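Local atomic coordinates of fructuronate-tagaturonate epimerase UxaE from Cohnella laeviribosi in complex with 1 glycerol (Cohnella laeviribosi, PDB entry 6IL9), a protein that probably interconverts fructuronate and tagaturonate by epimerisation, using a zinc-bearing TIM-barrel domain. Residues 283-288 / 334-339; 388-393 / 455-460. One frame throughout, in Å; residues are numbered along the deposited sequence.

In the fold
The two contacts sit far apart, with the centre of the molecule between them. Their own centres are 45 Å apart, and their nearest atoms about 30 Å. Both segments of interaction 1 precede those of interaction 2 in the sequence. Interaction 1 belongs to the eight-stranded parallel barrel. It pairs helix 281-293, which follows strand 267-271, with the end of helix 319-336 and the turn into strand 339-342. The zinc ligands Asp273 and His343 come just after those two strands. Interaction 2 lies beyond the last barrel strand, 363-367, and joins helix 384-402 to the start of helix 458-467. One contact thus packs the barrel's outer helices, the other the helical region that follows it.

Interaction 1. Residues 283-288 / 334-339; sequences SHFLVA and DRFGYK
His284 has CG anti to the backbone N (chi1 174°), and Tyr338 has CG between its backbone N and carbonyl carbon (chi1 56°). From these starts the two side chains reach toward each other, tip to tip. His284 NE2 meets Tyr338 OH at 2.6 Å in a hydrogen bond, and either atom could be the donor. The hydroxyl lies at the edge of the imidazole, near its plane. His329 ND1, from helix 319-336, is hydrogen-bonded to His284 ND1, so both ring nitrogens are held and the imidazole has little freedom to turn. This is packing in the outer helical layer of a TIM barrel: helix 281-293 meets the end of helix 319-336 and the turn into strand 339-342. Gly337 makes the turn with a positive phi, at backbone angles where a side chain would press on the preceding carbonyl O. Ala288 points its CB toward the other segment, where it meets both Phe336 and Tyr338. Ala288 CB comes 3.1 Å from Tyr338 OH, a tight fit, and 3.6 Å from Phe336 CD2. Phe285 and Phe336 cross at about a right angle, with CE1 of Phe285 3.8 Å from CZ of Phe336. Their ring planes are 47° apart, an oblique pairing.

Interaction 2. Residues 388-393 / 455-460; sequences RRMHQY and SLFRDE
Arg389 NH2 donates a hydrogen bond to Leu456 O, 2.9 Å away, with an N-H...O angle of 155°. The nitrogen sits above the carbonyl plane, and the oxygen is tilted slightly from the guanidinium plane. The other terminal nitrogen, Arg389 NH1, faces Glu460 OE1 at 3.7 Å, a long salt bridge. A water closes this gap, accepting from Arg389 NH1 and donating to Glu460 OE1 at 2.9 Å. The arginine chain bends at chi3 (51°), which turns NE off the extended path. One face of the guanidinium lies over Phe457 CE1, toward the rim of the group, and Arg389 NH2 is 3.4 Å from that carbon. An alanine at Arg389 would probably leave Leu456 O and Glu460 OE1 without the guanidinium and open a gap beside Phe457 CE1.

The contact joins helix 384-402, in the helical region after the barrel, to the turn that starts helix 458-467. Phe457 holds the N-cap position of that second helix. Asp459 N, in the first turn, donates to Ser455 OG, four residues back.

Packing centres on the Phe457 ring. Met390 CG lies over one face, 4.1 Å from the ring centroid in a CH-pi contact, and the sulfur adds an oblique Met-aromatic contact. Leu456 CG lies over the opposite face. Phe457 also turns its edge to the face of Tyr393 in a T-shaped pair, planes 78° apart, with CE2 of Phe457 3.5 Å from CG of Tyr393. Leu456 CD2 touches Tyr393 CE2 at 3.5 Å. Leu445 of helix 442-446 also packs on Met390, Tyr393 and Phe457.

Interaction 1. Residues 283-288 / 334-339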
loop_
_atom_site.group_PDB
_atom_site.type_symbol
_atom_site.label_atom_id
_atom_site.label_comp_id
_atom_site.label_asym_id
_atom_site.label_seq_id
_atom_site.Cartn_x
_atom_site.Cartn_y
_atom_site.Cartn_z
ATOM N N SER A 283 -20.754 14.675 -4.954
ATOM C CA SER A 283 -20.360 14.686 -3.546
ATOM C C SER A 283 -18.863 14.912 -3.412
ATOM O O SER A 283 -18.409 15.652 -2.530
ATOM C CB SER A 283 -20.761 13.373 -2.882
ATOM O OG SER A 283 -22.117 13.072 -3.143
ATOM N N HIS A 284 -18.087 14.269 -4.283
ATOM C CA HIS A 284 -16.641 14.480 -4.335
ATOM C C HIS A 284 -16.310 15.960 -4.507
ATOM O O HIS A 284 -15.457 16.509 -3.794
ATOM C CB HIS A 284 -16.092 13.622 -5.483
ATOM C CG HIS A 284 -14.634 13.808 -5.776
ATOM N ND1 HIS A 284 -14.047 13.267 -6.899
ATOM C CD2 HIS A 284 -13.647 14.449 -5.107
ATOM C CE1 HIS A 284 -12.760 13.566 -6.909
ATOM N NE2 HIS A 284 -12.491 14.288 -5.837
ATOM N N PHE A 285 -16.991 16.630 -5.439
ATOM C CA PHE A 285 -16.783 18.062 -5.627
ATOM C C PHE A 285 -17.024 18.834 -4.333
ATOM O O PHE A 285 -16.243 19.720 -3.970
ATOM C CB PHE A 285 -17.698 18.594 -6.731
ATOM C CG PHE A 285 -17.524 20.063 -6.993
ATOM C CD1 PHE A 285 -16.513 20.520 -7.835
ATOM C CD2 PHE A 285 -18.352 20.999 -6.387
ATOM C CE1 PHE A 285 -16.343 21.870 -8.072
ATOM C CE2 PHE A 285 -18.181 22.342 -6.613
ATOM C CZ PHE A 285 -17.169 22.787 -7.461
ATOM N N LEU A 286 -18.127 18.539 -3.641
ATOM C CA LEU A 286 -18.440 19.286 -2.425
ATOM C C LEU A 286 -17.376 19.067 -1.351
ATOM O O LEU A 286 -16.926 20.024 -0.707
ATOM C CB LEU A 286 -19.820 18.883 -1.905
ATOM C CG LEU A 286 -20.286 19.581 -0.620
ATOM C CD1 LEU A 286 -21.759 19.968 -0.744
ATOM C CD2 LEU A 286 -20.094 18.671 0.573
ATOM N N VAL A 287 -16.961 17.816 -1.151
ATOM C CA VAL A 287 -15.938 17.521 -0.151
ATOM C C VAL A 287 -14.661 18.287 -0.472
ATOM O O VAL A 287 -14.105 18.986 0.382
ATOM C CB VAL A 287 -15.684 16.005 -0.075
ATOM C CG1 VAL A 287 -14.438 15.706 0.785
ATOM C CG2 VAL A 287 -16.919 15.277 0.459
ATOM N N ALA A 288 -14.205 18.196 -1.725
ATOM C CA ALA A 288 -12.961 18.860 -2.110
ATOM C C ALA A 288 -13.084 20.369 -1.979
ATOM O O ALA A 288 -12.186 21.031 -1.450
ATOM C CB ALA A 288 -12.584 18.479 -3.547
ATOM N N ASP A 334 -8.346 17.404 -11.089
ATOM C CA ASP A 334 -7.542 18.363 -11.847
ATOM C C ASP A 334 -7.887 19.790 -11.439
ATOM O O ASP A 334 -7.001 20.640 -11.304
ATOM C CB ASP A 334 -7.768 18.173 -13.352
ATOM C CG ASP A 334 -7.051 16.939 -13.920
ATOM O OD1 ASP A 334 -6.176 16.361 -13.239
ATOM O OD2 ASP A 334 -7.369 16.542 -15.063
ATOM N N ARG A 335 -9.174 20.059 -11.231
ATOM C CA ARG A 335 -9.614 21.396 -10.847
ATOM C C ARG A 335 -8.932 21.854 -9.564
ATOM O O ARG A 335 -8.470 22.998 -9.471
ATOM C CB ARG A 335 -11.137 21.397 -10.693
ATOM C CG ARG A 335 -11.713 22.409 -9.686
ATOM C CD ARG A 335 -11.836 23.794 -10.256
ATOM N NE ARG A 335 -12.416 24.735 -9.284
ATOM C CZ ARG A 335 -11.728 25.347 -8.316
ATOM N NH1 ARG A 335 -10.437 25.121 -8.173
ATOM N NH2 ARG A 335 -12.342 26.187 -7.484
ATOM N N PHE A 336 -8.838 20.966 -8.574
ATOM C CA PHE A 336 -8.359 21.333 -7.248
ATOM C C PHE A 336 -6.892 20.989 -7.014
ATOM O O PHE A 336 -6.317 21.460 -6.019
ATOM C CB PHE A 336 -9.228 20.659 -6.177
ATOM C CG PHE A 336 -10.624 21.209 -6.109
ATOM C CD1 PHE A 336 -10.839 22.526 -5.740
ATOM C CD2 PHE A 336 -11.716 20.422 -6.436
ATOM C CE1 PHE A 336 -12.129 23.056 -5.686
ATOM C CE2 PHE A 336 -13.000 20.937 -6.383
ATOM C CZ PHE A 336 -13.208 22.263 -6.010
ATOM N N GLY A 337 -6.280 20.166 -7.874
ATOM C CA GLY A 337 -4.842 19.979 -7.896
ATOM C C GLY A 337 -4.340 18.662 -7.327
ATOM O O GLY A 337 -3.174 18.321 -7.551
ATOM N N TYR A 338 -5.156 17.936 -6.560
ATOM C CA TYR A 338 -4.710 16.668 -6.000
ATOM C C TYR A 338 -4.920 15.563 -7.034
ATOM O O TYR A 338 -5.454 15.795 -8.122
ATOM C CB TYR A 338 -5.456 16.373 -4.691
ATOM C CG TYR A 338 -6.954 16.375 -4.854
ATOM C CD1 TYR A 338 -7.629 15.246 -5.324
ATOM C CD2 TYR A 338 -7.705 17.508 -4.540
ATOM C CE1 TYR A 338 -8.999 15.262 -5.495
ATOM C CE2 TYR A 338 -9.072 17.521 -4.691
ATOM C CZ TYR A 338 -9.709 16.395 -5.178
ATOM O OH TYR A 338 -11.073 16.427 -5.335
ATOM N N LYS A 339 -4.487 14.342 -6.700
ATOM C CA LYS A 339 -4.595 13.192 -7.592
ATOM C C LYS A 339 -5.690 12.248 -7.119
ATOM O O LYS A 339 -5.955 12.136 -5.923
ATOM C CB LYS A 339 -3.280 12.399 -7.642
ATOM C CG LYS A 339 -2.031 13.233 -7.811
ATOM C CD LYS A 339 -0.847 12.346 -8.142
ATOM C CE LYS A 339 -0.498 11.390 -7.021
ATOM N NZ LYS A 339 0.833 10.719 -7.285
#

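Interaction 2. Residues 388-393 / 455-460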
loop_
_atom_site.group_PDB
_atom_site.type_symbol
_atom_site.label_atom_id
_atom_site.label_comp_id
_atom_site.label_asym_id
_atom_site.label_seq_id
_atom_site.Cartn_x
_atom_site.Cartn_y
_atom_site.Cartn_z
ATOM N N ARG A 388 -0.399 -27.090 -0.366
ATOM C CA ARG A 388 -1.606 -27.851 -0.024
ATOM C C ARG A 388 -1.997 -27.644 1.432
ATOM O O ARG A 388 -3.179 -27.446 1.748
ATOM C CB ARG A 388 -1.403 -29.343 -0.294
ATOM C CG ARG A 388 -1.214 -29.705 -1.742
ATOM C CD ARG A 388 -1.119 -31.237 -1.934
ATOM N NE ARG A 388 -0.880 -31.545 -3.337
ATOM C CZ ARG A 388 -1.837 -31.706 -4.247
ATOM N NH1 ARG A 388 -3.121 -31.619 -3.905
ATOM N NH2 ARG A 388 -1.506 -31.946 -5.499
ATOM N N ARG A 389 -1.020 -27.688 2.339
ATOM C CA ARG A 389 -1.329 -27.477 3.747
ATOM C C ARG A 389 -1.868 -26.073 3.998
ATOM O O ARG A 389 -2.814 -25.895 4.779
ATOM C CB ARG A 389 -0.086 -27.749 4.591
ATOM C CG ARG A 389 0.311 -29.226 4.602
ATOM C CD ARG A 389 1.586 -29.442 5.383
ATOM N NE ARG A 389 1.496 -28.810 6.691
ATOM C CZ ARG A 389 2.378 -27.938 7.167
ATOM N NH1 ARG A 389 3.437 -27.595 6.441
ATOM N NH2 ARG A 389 2.201 -27.416 8.371
ATOM N N MET A 390 -1.273 -25.061 3.355
ATOM C CA MET A 390 -1.734 -23.681 3.534
ATOM C C MET A 390 -3.123 -23.477 2.932
ATOM O O MET A 390 -3.976 -22.813 3.532
ATOM C CB MET A 390 -0.727 -22.703 2.911
ATOM C CG MET A 390 0.651 -22.689 3.595
ATOM S SD MET A 390 1.886 -21.515 2.909
ATOM C CE MET A 390 1.142 -19.939 3.339
ATOM N N HIS A 391 -3.361 -24.033 1.742
ATOM C CA HIS A 391 -4.651 -23.876 1.074
ATOM C C HIS A 391 -5.760 -24.527 1.895
ATOM O O HIS A 391 -6.820 -23.928 2.122
ATOM C CB HIS A 391 -4.539 -24.473 -0.336
ATOM C CG HIS A 391 -5.804 -24.467 -1.148
ATOM N ND1 HIS A 391 -5.877 -23.872 -2.393
ATOM C CD2 HIS A 391 -7.014 -25.045 -0.938
ATOM C CE1 HIS A 391 -7.080 -24.062 -2.903
ATOM N NE2 HIS A 391 -7.793 -24.766 -2.039
ATOM N N GLN A 392 -5.505 -25.736 2.403
ATOM C CA GLN A 392 -6.514 -26.428 3.203
ATOM C C GLN A 392 -6.809 -25.675 4.495
ATOM O O GLN A 392 -7.970 -25.573 4.914
ATOM C CB GLN A 392 -6.051 -27.857 3.500
ATOM C CG GLN A 392 -7.159 -28.758 4.040
ATOM C CD GLN A 392 -8.365 -28.834 3.116
ATOM O OE1 GLN A 392 -8.239 -29.124 1.920
ATOM N NE2 GLN A 392 -9.550 -28.581 3.670
ATOM N N TYR A 393 -5.770 -25.125 5.133
ATOM C CA TYR A 393 -5.960 -24.335 6.342
ATOM C C TYR A 393 -6.785 -23.090 6.054
ATOM O O TYR A 393 -7.688 -22.740 6.824
ATOM C CB TYR A 393 -4.597 -23.956 6.924
ATOM C CG TYR A 393 -4.599 -23.398 8.331
ATOM C CD1 TYR A 393 -4.703 -22.032 8.559
ATOM C CD2 TYR A 393 -4.430 -24.232 9.428
ATOM C CE1 TYR A 393 -4.684 -21.512 9.834
ATOM C CE2 TYR A 393 -4.405 -23.719 10.708
ATOM C CZ TYR A 393 -4.531 -22.368 10.910
ATOM O OH TYR A 393 -4.500 -21.858 12.189
ATOM N N SER A 455 5.825 -22.296 14.618
ATOM C CA SER A 455 4.995 -21.860 13.501
ATOM C C SER A 455 4.519 -23.062 12.697
ATOM O O SER A 455 5.247 -24.043 12.511
ATOM C CB SER A 455 5.752 -20.872 12.606
ATOM O OG SER A 455 6.632 -21.544 11.731
ATOM N N LEU A 456 3.266 -22.989 12.241
ATOM C CA LEU A 456 2.696 -24.066 11.449
ATOM C C LEU A 456 3.132 -23.969 9.991
ATOM O O LEU A 456 3.448 -24.987 9.368
ATOM C CB LEU A 456 1.172 -24.043 11.575
ATOM C CG LEU A 456 0.360 -25.204 10.994
ATOM C CD1 LEU A 456 0.760 -26.567 11.578
ATOM C CD2 LEU A 456 -1.135 -24.957 11.206
ATOM N N PHE A 457 3.177 -22.755 9.438
ATOM C CA PHE A 457 3.622 -22.552 8.062
ATOM C C PHE A 457 4.707 -21.505 7.898
ATOM O O PHE A 457 5.452 -21.580 6.914
ATOM C CB PHE A 457 2.453 -22.131 7.154
ATOM C CG PHE A 457 1.209 -22.942 7.345
ATOM C CD1 PHE A 457 1.181 -24.279 6.997
ATOM C CD2 PHE A 457 0.068 -22.354 7.856
ATOM C CE1 PHE A 457 0.035 -25.028 7.166
ATOM C CE2 PHE A 457 -1.081 -23.090 8.034
ATOM C CZ PHE A 457 -1.102 -24.431 7.686
ATOM N N ARG A 458 4.819 -20.537 8.807
ATOM C CA ARG A 458 5.535 -19.303 8.494
ATOM C C ARG A 458 7.023 -19.543 8.263
ATOM O O ARG A 458 7.606 -18.987 7.324
ATOM C CB ARG A 458 5.316 -18.287 9.609
ATOM C CG ARG A 458 5.963 -16.948 9.330
ATOM C CD ARG A 458 5.742 -16.007 10.494
ATOM N NE ARG A 458 6.247 -14.671 10.218
ATOM C CZ ARG A 458 7.527 -14.324 10.305
ATOM N NH1 ARG A 458 8.440 -15.220 10.665
ATOM N NH2 ARG A 458 7.895 -13.078 10.038
ATOM N N ASP A 459 7.663 -20.356 9.104
ATOM C CA ASP A 459 9.099 -20.576 8.947
ATOM C C ASP A 459 9.415 -21.261 7.626
ATOM O O ASP A 459 10.330 -20.846 6.903
ATOM C CB ASP A 459 9.641 -21.399 10.117
ATOM C CG ASP A 459 9.591 -20.645 11.423
ATOM O OD1 ASP A 459 9.709 -19.401 11.394
ATOM O OD2 ASP A 459 9.425 -21.297 12.480
ATOM N N GLU A 460 8.673 -22.321 7.289
ATOM C CA GLU A 460 8.921 -22.995 6.025
ATOM C C GLU A 460 8.571 -22.100 4.842
ATOM O O GLU A 460 9.244 -22.156 3.810
ATOM C CB GLU A 460 8.143 -24.308 5.945
ATOM C CG GLU A 460 8.519 -25.119 4.727
ATOM C CD GLU A 460 7.777 -26.449 4.619
ATOM O OE1 GLU A 460 6.909 -26.740 5.473
ATOM O OE2 GLU A 460 8.069 -27.191 3.660
HETATM O O HOH W 1 4.751 -28.529 4.575
#